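Local coordinates for protein alpha-galactosidase (Umbelopsis vinacea, PDB 3A5V) that hydrolyses terminal alpha-galactosyl residues from galactosides, as a tetrameric, N-glycosylated glycoside hydrolase of family 27, at residues Asp240-Gly245 with Ser266-Gly271. Sequence-based numbering, arbitrary orientation.
Sequences DMLEVG and SPLILG
The Met-241/Leu-242 peptide lends its N-H to the carbonyl of the Ile-269/Leu-270 peptide: Leu-242 N lies 2.9 Å from Ile-269 O, tilted 22° from the carbonyl plane. Gly-271 N answers with a more bent bond to Leu-242 O (2.9 Å), in the plane of that carbonyl. Leu-242 thus bonds to the residues flanking Leu-270, the pattern of a single parallel bridge between the two leucines. On one face, CG of Met-241 reaches CG2 of Ile-269 at 4.1 Å; the methionine side chain is about 6 Å from a bound Tris, probably from the crystallisation liquor. On the other, CD1 of Leu-242 fits between CB of Leu-268 and CD2 of Leu-270, 4.0 Å from each; the leucine's forked tip suits this place, which Tyr-258 and Trp-261 of helix 251-263 also line. Glycine suits position 271, where a CB would clash with Met-241 CB. Farther back, a water donates to Asp-240 O and Pro-267 O and accepts from Ile-269 N (2.9 Å). A carboxylate suits position 240 because both oxygens accept: OD1 weakly from Met-241 N, OD2 from Val-190 N. Strand 268-270 also pairs with strand 11-14, so joining it to the loop after strand 236-238 is consistent with closure of the TIM barrel between its seventh and eighth strands, bridge and water satisfying buried backbone polar groups without regular strand pairing.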
ATOM      1  N   ASP A 240      13.521  -7.333  19.056  1.00 11.45           N
ATOM      2  CA  ASP A 240      13.694  -6.327  20.121  1.00 11.78           C
ATOM      3  C   ASP A 240      14.101  -7.030  21.428  1.00 12.09           C
ATOM      4  O   ASP A 240      14.176  -8.262  21.492  1.00 11.53           O
ATOM      5  CB  ASP A 240      12.452  -5.411  20.310  1.00 11.35           C
ATOM      6  CG  ASP A 240      12.789  -4.055  20.931  1.00 11.23           C
ATOM      7  OD1 ASP A 240      13.981  -3.748  21.179  1.00  9.69           O
ATOM      8  OD2 ASP A 240      11.851  -3.270  21.165  1.00 10.70           O
ATOM      9  N   MET A 241      14.367  -6.229  22.453  1.00 12.76           N
ATOM     10  CA  MET A 241      14.993  -6.689  23.691  1.00 14.41           C
ATOM     11  C   MET A 241      14.075  -7.551  24.544  1.00 14.47           C
ATOM     12  O   MET A 241      12.847  -7.475  24.431  1.00 14.74           O
ATOM     13  CB  MET A 241      15.438  -5.475  24.516  1.00 13.60           C
ATOM     14  CG  MET A 241      16.450  -4.641  23.791  1.00 16.45           C
ATOM     15  SD  MET A 241      16.997  -3.211  24.731  1.00 19.07           S
ATOM     16  CE  MET A 241      15.508  -2.174  24.724  1.00 19.01           C
ATOM     17  N   LEU A 242      14.687  -8.360  25.408  1.00 13.31           N
ATOM     18  CA  LEU A 242      13.958  -9.210  26.335  1.00 13.25           C
ATOM     19  C   LEU A 242      13.496  -8.403  27.555  1.00 13.54           C
ATOM     20  O   LEU A 242      14.303  -7.713  28.174  1.00 14.17           O
ATOM     21  CB  LEU A 242      14.861 -10.373  26.791  1.00 12.02           C
ATOM     22  CG  LEU A 242      15.215 -11.358  25.661  1.00 12.99           C
ATOM     23  CD1 LEU A 242      16.480 -12.177  25.998  1.00 12.21           C
ATOM     24  CD2 LEU A 242      14.032 -12.279  25.303  1.00 11.44           C
ATOM     25  N   GLU A 243      12.215  -8.526  27.896  1.00 13.75           N
ATOM     26  CA  GLU A 243      11.596  -7.838  29.046  1.00 14.91           C
ATOM     27  C   GLU A 243      11.653  -8.639  30.362  1.00 14.80           C
ATOM     28  O   GLU A 243      11.185  -8.166  31.405  1.00 14.90           O
ATOM     29  CB  GLU A 243      10.126  -7.498  28.723  1.00 14.43           C
ATOM     30  CG  GLU A 243       9.954  -6.482  27.588  1.00 15.80           C
ATOM     31  CD  GLU A 243      10.126  -5.027  28.035  1.00 18.65           C
ATOM     32  OE1 GLU A 243      10.353  -4.772  29.238  1.00 19.45           O
ATOM     33  OE2 GLU A 243      10.013  -4.132  27.173  1.00 19.52           O
ATOM     34  N   VAL A 244      12.220  -9.846  30.304  1.00 14.84           N
ATOM     35  CA  VAL A 244      12.221 -10.780  31.438  1.00 14.26           C
ATOM     36  C   VAL A 244      12.691 -10.153  32.769  1.00 15.10           C
ATOM     37  O   VAL A 244      13.815  -9.622  32.878  1.00 15.77           O
ATOM     38  CB  VAL A 244      13.055 -12.041  31.135  1.00 15.00           C
ATOM     39  CG1 VAL A 244      12.916 -13.044  32.299  1.00 13.50           C
ATOM     40  CG2 VAL A 244      12.610 -12.678  29.786  1.00 12.29           C
ATOM     41  N   GLY A 245      11.815 -10.187  33.765  1.00 14.65           N
ATOM     42  CA  GLY A 245      12.157  -9.669  35.084  1.00 15.30           C
ATOM     43  C   GLY A 245      11.597  -8.294  35.369  1.00 15.33           C
ATOM     44  O   GLY A 245      11.632  -7.836  36.519  1.00 15.58           O
ATOM     45  N   SER A 266      16.389 -14.661  17.014  1.00 10.06           N
ATOM     46  CA  SER A 266      16.546 -13.231  17.315  1.00  9.70           C
ATOM     47  C   SER A 266      17.853 -13.039  18.099  1.00 10.50           C
ATOM     48  O   SER A 266      18.244 -13.924  18.895  1.00 10.67           O
ATOM     49  CB  SER A 266      15.374 -12.724  18.169  1.00  9.77           C
ATOM     50  OG  SER A 266      15.499 -11.329  18.472  1.00 10.13           O
ATOM     51  N   PRO A 267      18.516 -11.881  17.910  1.00 10.72           N
ATOM     52  CA  PRO A 267      19.436 -11.452  18.965  1.00 10.65           C
ATOM     53  C   PRO A 267      18.730 -11.563  20.317  1.00 10.84           C
ATOM     54  O   PRO A 267      17.503 -11.304  20.411  1.00 10.73           O
ATOM     55  CB  PRO A 267      19.673  -9.970  18.650  1.00 11.09           C
ATOM     56  CG  PRO A 267      19.465  -9.837  17.176  1.00 10.09           C
ATOM     57  CD  PRO A 267      18.463 -10.926  16.783  1.00 10.77           C
ATOM     58  N   LEU A 268      19.492 -11.935  21.355  1.00 10.53           N
ATOM     59  CA  LEU A 268      18.964 -12.004  22.719  1.00 10.88           C
ATOM     60  C   LEU A 268      19.652 -10.922  23.551  1.00 11.88           C
ATOM     61  O   LEU A 268      20.705 -11.161  24.188  1.00 10.75           O
ATOM     62  CB  LEU A 268      19.186 -13.386  23.335  1.00 10.96           C
ATOM     63  CG  LEU A 268      18.564 -14.584  22.575  1.00 11.99           C
ATOM     64  CD1 LEU A 268      18.958 -15.911  23.241  1.00 10.58           C
ATOM     65  CD2 LEU A 268      17.031 -14.471  22.410  1.00 11.67           C
ATOM     66  N   ILE A 269      19.070  -9.727  23.498  1.00 11.25           N
ATOM     67  CA  ILE A 269      19.600  -8.561  24.219  1.00 11.65           C
ATOM     68  C   ILE A 269      18.722  -8.313  25.431  1.00 12.50           C
ATOM     69  O   ILE A 269      17.525  -8.003  25.300  1.00 12.30           O
ATOM     70  CB  ILE A 269      19.690  -7.284  23.310  1.00 11.59           C
ATOM     71  CG1 ILE A 269      20.499  -7.556  22.012  1.00 11.63           C
ATOM     72  CG2 ILE A 269      20.239  -6.043  24.122  1.00 11.07           C
ATOM     73  CD1 ILE A 269      21.923  -8.120  22.211  1.00 14.38           C
ATOM     74  N   LEU A 270      19.309  -8.485  26.615  1.00 12.25           N
ATOM     75  CA  LEU A 270      18.599  -8.270  27.874  1.00 13.66           C
ATOM     76  C   LEU A 270      18.241  -6.793  28.072  1.00 13.89           C
ATOM     77  O   LEU A 270      19.091  -5.918  27.950  1.00 13.81           O
ATOM     78  CB  LEU A 270      19.425  -8.809  29.062  1.00 12.73           C
ATOM     79  CG  LEU A 270      19.689 -10.327  29.063  1.00 12.68           C
ATOM     80  CD1 LEU A 270      20.791 -10.688  30.075  1.00 11.72           C
ATOM     81  CD2 LEU A 270      18.403 -11.142  29.348  1.00 11.22           C
ATOM     82  N   GLY A 271      16.969  -6.530  28.359  1.00 14.96           N
ATOM     83  CA  GLY A 271      16.470  -5.150  28.479  1.00 15.93           C
ATOM     84  C   GLY A 271      15.910  -5.015  29.886  1.00 16.49           C
ATOM     85  O   GLY A 271      14.764  -4.584  30.064  1.00 16.15           O
TER
HETATM   86  O   HOH W   1      16.525  -9.525  22.207  1.00 10.57           O